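Local coordinates for protein SaTIE-TED (Staphylococcus aureus, PDB 6FX6) that is the thioester domain of a cell-wall-anchored surface protein, of a class with slipknot topology, and probably serves in covalent attachment to host molecules, at residues Q6-I20 with F30-G42. Numbering follows the deposited sequence.
Sequences QKLDVKWIDKGINWI and FTMDRWAKFYVNG. With ZN (zinc ion), chain B; ZN (zinc ion), chain C.
D9 OD2 accepts hydrogen bonds from two waters, and both reach the turn after the partner strand. One water, 2.7 Å from OD2, also accepts from G42 N; the other accepts from N41 N and donates to K7 O. Strands 6-13 and 35-40 are antiparallel neighbours in the antiparallel sheet of the thioester domain. D9/Y39, K11/K37 and I13/W35 are hydrogen-bonded pairs. Y39 N meets D9 O almost straight (177° at the hydrogen), though from well above the carbonyl plane.

V10, W12, A36 and F38 share one face of the sheet. The R34 guanidinium lies flat on the W12 six-membered ring, R34 CZ 3.7 Å from its centroid, a cation-pi stack with planes 13° apart. V10 CG2 sits over the opposite face of W12. W35, on the other face of the sheet, turns its edge toward the ring face of W19 in the loop, an offset edge-to-face pair with planes 84° apart. I98 and M102 of helix 94-107 pack on W35.

K37 runs out fully extended to the Y39 hydroxyl; its NZ also bonds Y86. Past the 35-40 pairing, W19 N in the loop donates to M32 O at 2.7 Å. One zinc ion binds D14 OD2 and a water, another D33 OD1 and a water; both carboxylate bonds are 2.0 Å.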
loop_
_atom_site.group_PDB
_atom_site.type_symbol
_atom_site.label_atom_id
_atom_site.label_comp_id
_atom_site.label_asym_id
_atom_site.label_seq_id
_atom_site.Cartn_x
_atom_site.Cartn_y
_atom_site.Cartn_z
ATOM N N GLN A 6 -10.103 -8.486 -18.037
ATOM C CA GLN A 6 -8.651 -8.707 -18.000
ATOM C C GLN A 6 -8.300 -10.185 -17.816
ATOM O O GLN A 6 -8.938 -10.896 -17.035
ATOM C CB GLN A 6 -8.007 -7.893 -16.872
ATOM C CG GLN A 6 -8.211 -6.382 -16.950
ATOM C CD GLN A 6 -7.559 -5.728 -18.159
ATOM O OE1 GLN A 6 -6.627 -6.267 -18.755
ATOM N NE2 GLN A 6 -8.049 -4.551 -18.522
ATOM N N LYS A 7 -7.266 -10.623 -18.533
ATOM C CA LYS A 7 -6.761 -11.988 -18.447
ATOM C C LYS A 7 -5.838 -12.107 -17.233
ATOM O O LYS A 7 -5.017 -11.223 -16.995
ATOM C CB LYS A 7 -5.997 -12.336 -19.727
ATOM C CG LYS A 7 -5.855 -13.828 -19.998
ATOM C CD LYS A 7 -5.286 -14.097 -21.388
ATOM C CE LYS A 7 -6.340 -13.948 -22.479
ATOM N NZ LYS A 7 -5.741 -13.962 -23.842
ATOM N N LEU A 8 -5.983 -13.186 -16.468
ATOM C CA LEU A 8 -5.082 -13.463 -15.342
ATOM C C LEU A 8 -3.822 -14.145 -15.864
ATOM O O LEU A 8 -3.895 -15.244 -16.425
ATOM C CB LEU A 8 -5.760 -14.351 -14.294
ATOM C CG LEU A 8 -4.953 -14.749 -13.052
ATOM C CD1 LEU A 8 -4.474 -13.520 -12.301
ATOM C CD2 LEU A 8 -5.784 -15.639 -12.144
ATOM N N ASP A 9 -2.683 -13.477 -15.687
ATOM C CA ASP A 9 -1.375 -14.030 -16.024
ATOM C C ASP A 9 -0.666 -14.470 -14.748
ATOM O O ASP A 9 -1.066 -14.104 -13.643
ATOM C CB ASP A 9 -0.519 -12.996 -16.762
ATOM C CG ASP A 9 -1.151 -12.525 -18.068
ATOM O OD1 ASP A 9 -1.815 -13.329 -18.757
ATOM O OD2 ASP A 9 -0.967 -11.341 -18.415
ATOM N N VAL A 10 0.389 -15.256 -14.920
ATOM C CA VAL A 10 1.118 -15.836 -13.801
ATOM C C VAL A 10 2.593 -15.997 -14.147
ATOM O O VAL A 10 2.947 -16.135 -15.312
ATOM C CB VAL A 10 0.525 -17.217 -13.414
ATOM C CG1 VAL A 10 0.740 -18.250 -14.516
ATOM C CG2 VAL A 10 1.103 -17.717 -12.095
ATOM N N LYS A 11 3.436 -15.950 -13.118
ATOM C CA LYS A 11 4.796 -16.465 -13.185
ATOM C C LYS A 11 4.945 -17.452 -12.039
ATOM O O LYS A 11 4.660 -17.123 -10.888
ATOM C CB LYS A 11 5.821 -15.333 -13.109
ATOM C CG LYS A 11 5.821 -14.475 -14.372
ATOM C CD LYS A 11 7.127 -13.727 -14.610
ATOM C CE LYS A 11 7.147 -12.368 -13.931
ATOM N NZ LYS A 11 8.325 -11.558 -14.346
ATOM N N TRP A 12 5.354 -18.674 -12.364
ATOM C CA TRP A 12 5.422 -19.749 -11.378
ATOM C C TRP A 12 6.723 -19.676 -10.594
ATOM O O TRP A 12 7.797 -19.483 -11.168
ATOM C CB TRP A 12 5.284 -21.117 -12.054
ATOM C CG TRP A 12 3.921 -21.328 -12.639
ATOM C CD1 TRP A 12 3.586 -21.339 -13.961
ATOM C CD2 TRP A 12 2.704 -21.535 -11.915
ATOM N NE1 TRP A 12 2.237 -21.549 -14.105
ATOM C CE2 TRP A 12 1.673 -21.673 -12.863
ATOM C CE3 TRP A 12 2.388 -21.623 -10.551
ATOM C CZ2 TRP A 12 0.341 -21.898 -12.495
ATOM C CZ3 TRP A 12 1.061 -21.843 -10.184
ATOM C CH2 TRP A 12 0.056 -21.975 -11.153
ATOM N N ILE A 13 6.605 -19.825 -9.278
ATOM C CA ILE A 13 7.741 -19.928 -8.381
ATOM C C ILE A 13 7.778 -21.384 -7.930
ATOM O O ILE A 13 6.923 -21.826 -7.163
ATOM C CB ILE A 13 7.570 -18.982 -7.175
ATOM C CG1 ILE A 13 7.483 -17.522 -7.656
ATOM C CG2 ILE A 13 8.710 -19.166 -6.172
ATOM C CD1 ILE A 13 6.888 -16.563 -6.648
ATOM N N ASP A 14 8.751 -22.135 -8.430
ATOM C CA ASP A 14 8.872 -23.557 -8.135
ATOM C C ASP A 14 10.345 -23.883 -7.920
ATOM O O ASP A 14 11.152 -23.776 -8.846
ATOM C CB ASP A 14 8.285 -24.391 -9.287
ATOM C CG ASP A 14 8.244 -25.889 -8.985
ATOM O OD1 ASP A 14 8.393 -26.284 -7.811
ATOM O OD2 ASP A 14 8.056 -26.682 -9.933
ATOM N N LYS A 15 10.685 -24.270 -6.691
ATOM C CA LYS A 15 12.047 -24.662 -6.349
ATOM C C LYS A 15 12.098 -26.078 -5.769
ATOM O O LYS A 15 13.057 -26.436 -5.087
ATOM C CB LYS A 15 12.652 -23.619 -5.400
ATOM C CG LYS A 15 12.811 -22.255 -6.058
ATOM C CD LYS A 15 13.330 -21.188 -5.107
ATOM C CE LYS A 15 13.242 -19.805 -5.746
ATOM N NZ LYS A 15 13.582 -18.713 -4.795
ATOM N N GLY A 16 11.085 -26.893 -6.076
ATOM C CA GLY A 16 10.970 -28.248 -5.531
ATOM C C GLY A 16 10.821 -28.298 -4.020
ATOM O O GLY A 16 11.145 -29.307 -3.401
ATOM N N ILE A 17 10.317 -27.208 -3.442
ATOM C CA ILE A 17 10.224 -27.010 -1.997
ATOM C C ILE A 17 8.747 -26.955 -1.637
ATOM O O ILE A 17 7.975 -26.285 -2.324
ATOM C CB ILE A 17 10.850 -25.651 -1.589
ATOM C CG1 ILE A 17 12.359 -25.643 -1.841
ATOM C CG2 ILE A 17 10.578 -25.317 -0.123
ATOM C CD1 ILE A 17 12.953 -24.252 -1.988
ATOM N N ASN A 18 8.364 -27.646 -0.565
ATOM C CA ASN A 18 7.077 -27.405 0.082
ATOM C C ASN A 18 7.185 -26.064 0.793
ATOM O O ASN A 18 7.909 -25.944 1.774
ATOM C CB ASN A 18 6.738 -28.508 1.092
ATOM C CG ASN A 18 6.451 -29.847 0.435
ATOM O OD1 ASN A 18 6.139 -29.921 -0.754
ATOM N ND2 ASN A 18 6.547 -30.918 1.215
ATOM N N TRP A 19 6.491 -25.053 0.275
ATOM C CA TRP A 19 6.571 -23.698 0.816
ATOM C C TRP A 19 5.872 -23.603 2.168
ATOM O O TRP A 19 6.446 -23.082 3.132
ATOM C CB TRP A 19 5.968 -22.685 -0.160
ATOM C CG TRP A 19 6.760 -22.506 -1.417
ATOM C CD1 TRP A 19 6.417 -22.915 -2.674
ATOM C CD2 TRP A 19 8.029 -21.865 -1.538
ATOM N NE1 TRP A 19 7.401 -22.563 -3.573
ATOM C CE2 TRP A 19 8.403 -21.915 -2.898
ATOM C CE3 TRP A 19 8.891 -21.253 -0.626
ATOM C CZ2 TRP A 19 9.611 -21.373 -3.368
ATOM C CZ3 TRP A 19 10.092 -20.704 -1.090
ATOM C CH2 TRP A 19 10.439 -20.773 -2.450
ATOM N N ILE A 20 4.634 -24.098 2.219
ATOM C CA ILE A 20 3.848 -24.171 3.455
ATOM C C ILE A 20 2.913 -25.374 3.466
ATOM O O ILE A 20 2.563 -25.920 2.414
ATOM C CB ILE A 20 2.974 -22.914 3.674
ATOM C CG1 ILE A 20 2.117 -22.613 2.431
ATOM C CG2 ILE A 20 3.836 -21.715 4.039
ATOM C CD1 ILE A 20 1.142 -21.468 2.613
ATOM N N PHE A 30 -3.212 -28.389 3.322
ATOM C CA PHE A 30 -2.899 -28.316 1.897
ATOM C C PHE A 30 -1.417 -27.978 1.761
ATOM O O PHE A 30 -0.938 -27.019 2.377
ATOM C CB PHE A 30 -3.769 -27.227 1.258
ATOM C CG PHE A 30 -3.685 -27.141 -0.250
ATOM C CD1 PHE A 30 -2.718 -26.348 -0.872
ATOM C CD2 PHE A 30 -4.621 -27.795 -1.048
ATOM C CE1 PHE A 30 -2.664 -26.246 -2.262
ATOM C CE2 PHE A 30 -4.571 -27.696 -2.435
ATOM C CZ PHE A 30 -3.592 -26.920 -3.043
ATOM N N THR A 31 -0.702 -28.770 0.959
ATOM C CA THR A 31 0.726 -28.579 0.726
ATOM C C THR A 31 0.936 -27.753 -0.537
ATOM O O THR A 31 0.538 -28.166 -1.621
ATOM C CB THR A 31 1.442 -29.934 0.566
ATOM O OG1 THR A 31 1.219 -30.727 1.737
ATOM C CG2 THR A 31 2.949 -29.747 0.366
HETATM N N MSE A 32 1.565 -26.592 -0.394
HETATM C CA MSE A 32 1.878 -25.740 -1.540
HETATM C C MSE A 32 3.329 -25.922 -1.891
HETATM O O MSE A 32 4.212 -25.368 -1.229
HETATM C CB MSE A 32 1.511 -24.289 -1.239
HETATM C CG MSE A 32 0.512 -23.810 -2.285
HETATM SE SE MSE A 32 0.044 -21.960 -1.885
HETATM C CE MSE A 32 0.242 -21.166 -3.677
ATOM N N ASP A 33 3.578 -26.726 -2.929
ATOM C CA ASP A 33 4.934 -26.983 -3.430
ATOM C C ASP A 33 5.303 -26.137 -4.667
ATOM O O ASP A 33 6.300 -26.397 -5.335
ATOM C CB ASP A 33 5.152 -28.482 -3.670
ATOM C CG ASP A 33 4.262 -29.061 -4.763
ATOM O OD1 ASP A 33 3.282 -28.425 -5.194
ATOM O OD2 ASP A 33 4.540 -30.190 -5.190
ATOM N N ARG A 34 4.482 -25.131 -4.960
ATOM C CA ARG A 34 4.826 -24.069 -5.899
ATOM C C ARG A 34 3.967 -22.859 -5.558
ATOM O O ARG A 34 3.029 -22.960 -4.752
ATOM C CB ARG A 34 4.587 -24.498 -7.351
ATOM C CG ARG A 34 3.169 -24.961 -7.626
ATOM C CD ARG A 34 2.789 -24.896 -9.100
ATOM N NE ARG A 34 1.333 -25.000 -9.262
ATOM C CZ ARG A 34 0.687 -25.237 -10.405
ATOM N NH1 ARG A 34 -0.647 -25.295 -10.394
ATOM N NH2 ARG A 34 1.343 -25.416 -11.555
ATOM N N TRP A 35 4.270 -21.724 -6.179
ATOM C CA TRP A 35 3.571 -20.486 -5.871
ATOM C C TRP A 35 3.288 -19.671 -7.118
ATOM O O TRP A 35 4.181 -19.440 -7.941
ATOM C CB TRP A 35 4.373 -19.660 -4.857
ATOM C CG TRP A 35 3.496 -18.902 -3.946
ATOM C CD1 TRP A 35 2.778 -17.791 -4.254
ATOM C CD2 TRP A 35 3.209 -19.204 -2.578
ATOM N NE1 TRP A 35 2.062 -17.373 -3.166
ATOM C CE2 TRP A 35 2.307 -18.222 -2.118
ATOM C CE3 TRP A 35 3.636 -20.196 -1.690
ATOM C CZ2 TRP A 35 1.820 -18.204 -0.806
ATOM C CZ3 TRP A 35 3.149 -20.183 -0.390
ATOM C CH2 TRP A 35 2.251 -19.193 0.040
ATOM N N ALA A 36 2.034 -19.245 -7.245
ATOM C CA ALA A 36 1.596 -18.414 -8.361
ATOM C C ALA A 36 1.850 -16.957 -8.005
ATOM O O ALA A 36 1.299 -16.451 -7.024
ATOM C CB ALA A 36 0.119 -18.636 -8.644
ATOM N N LYS A 37 2.712 -16.301 -8.778
ATOM C CA LYS A 37 2.867 -14.857 -8.699
ATOM C C LYS A 37 1.958 -14.269 -9.765
ATOM O O LYS A 37 2.270 -14.325 -10.959
ATOM C CB LYS A 37 4.321 -14.446 -8.926
ATOM C CG LYS A 37 4.600 -12.979 -8.652
ATOM C CD LYS A 37 6.016 -12.617 -9.057
ATOM C CE LYS A 37 6.352 -11.185 -8.679
ATOM N NZ LYS A 37 7.686 -10.788 -9.198
ATOM N N PHE A 38 0.837 -13.705 -9.324
ATOM C CA PHE A 38 -0.208 -13.235 -10.232
ATOM C C PHE A 38 0.088 -11.858 -10.814
ATOM O O PHE A 38 0.563 -10.962 -10.110
ATOM C CB PHE A 38 -1.559 -13.179 -9.512
ATOM C CG PHE A 38 -2.035 -14.512 -8.992
ATOM C CD1 PHE A 38 -2.488 -15.494 -9.869
ATOM C CD2 PHE A 38 -2.056 -14.775 -7.620
ATOM C CE1 PHE A 38 -2.943 -16.719 -9.389
ATOM C CE2 PHE A 38 -2.505 -15.998 -7.135
ATOM C CZ PHE A 38 -2.949 -16.973 -8.019
ATOM N N TYR A 39 -0.214 -11.704 -12.100
ATOM C CA TYR A 39 -0.198 -10.414 -12.784
ATOM C C TYR A 39 -1.546 -10.201 -13.458
ATOM O O TYR A 39 -2.114 -11.142 -13.996
ATOM C CB TYR A 39 0.904 -10.372 -13.849
ATOM C CG TYR A 39 2.310 -10.347 -13.289
ATOM C CD1 TYR A 39 2.904 -11.507 -12.796
ATOM C CD2 TYR A 39 3.056 -9.165 -13.269
ATOM C CE1 TYR A 39 4.190 -11.492 -12.286
ATOM C CE2 TYR A 39 4.352 -9.142 -12.766
ATOM C CZ TYR A 39 4.912 -10.307 -12.273
ATOM O OH TYR A 39 6.187 -10.295 -11.765
ATOM N N VAL A 40 -2.052 -8.968 -13.417
ATOM C CA VAL A 40 -3.240 -8.576 -14.176
ATOM C C VAL A 40 -2.910 -7.280 -14.894
ATOM O O VAL A 40 -2.646 -6.258 -14.248
ATOM C CB VAL A 40 -4.483 -8.367 -13.279
ATOM C CG1 VAL A 40 -5.708 -8.034 -14.126
ATOM C CG2 VAL A 40 -4.743 -9.602 -12.419
ATOM N N ASN A 41 -2.904 -7.344 -16.224
ATOM C CA ASN A 41 -2.566 -6.214 -17.101
ATOM C C ASN A 41 -1.256 -5.511 -16.709
ATOM O O ASN A 41 -1.183 -4.285 -16.657
ATOM C CB ASN A 41 -3.742 -5.224 -17.174
ATOM C CG ASN A 41 -3.774 -4.439 -18.477
ATOM O OD1 ASN A 41 -3.961 -3.228 -18.474
ATOM N ND2 ASN A 41 -3.603 -5.131 -19.600
ATOM N N GLY A 42 -0.232 -6.315 -16.434
ATOM C CA GLY A 42 1.075 -5.820 -16.013
ATOM C C GLY A 42 1.264 -5.606 -14.519
ATOM O O GLY A 42 2.400 -5.508 -14.069
HETATM ZN ZN ZN B . 7.791 -26.005 -11.791
HETATM ZN ZN ZN C . 2.252 -28.975 -6.774
HETATM O O HOH W 1 -3.118 -9.556 -17.820
HETATM O O HOH W 2 -0.007 -9.238 -17.071
HETATM O O HOH W 3 8.524 -25.002 -4.685
HETATM O O HOH W 4 5.494 -31.808 -2.804
HETATM O O HOH W 5 5.957 -24.907 -11.909
HETATM O O HOH W 6 0.904 -27.340 -7.362
#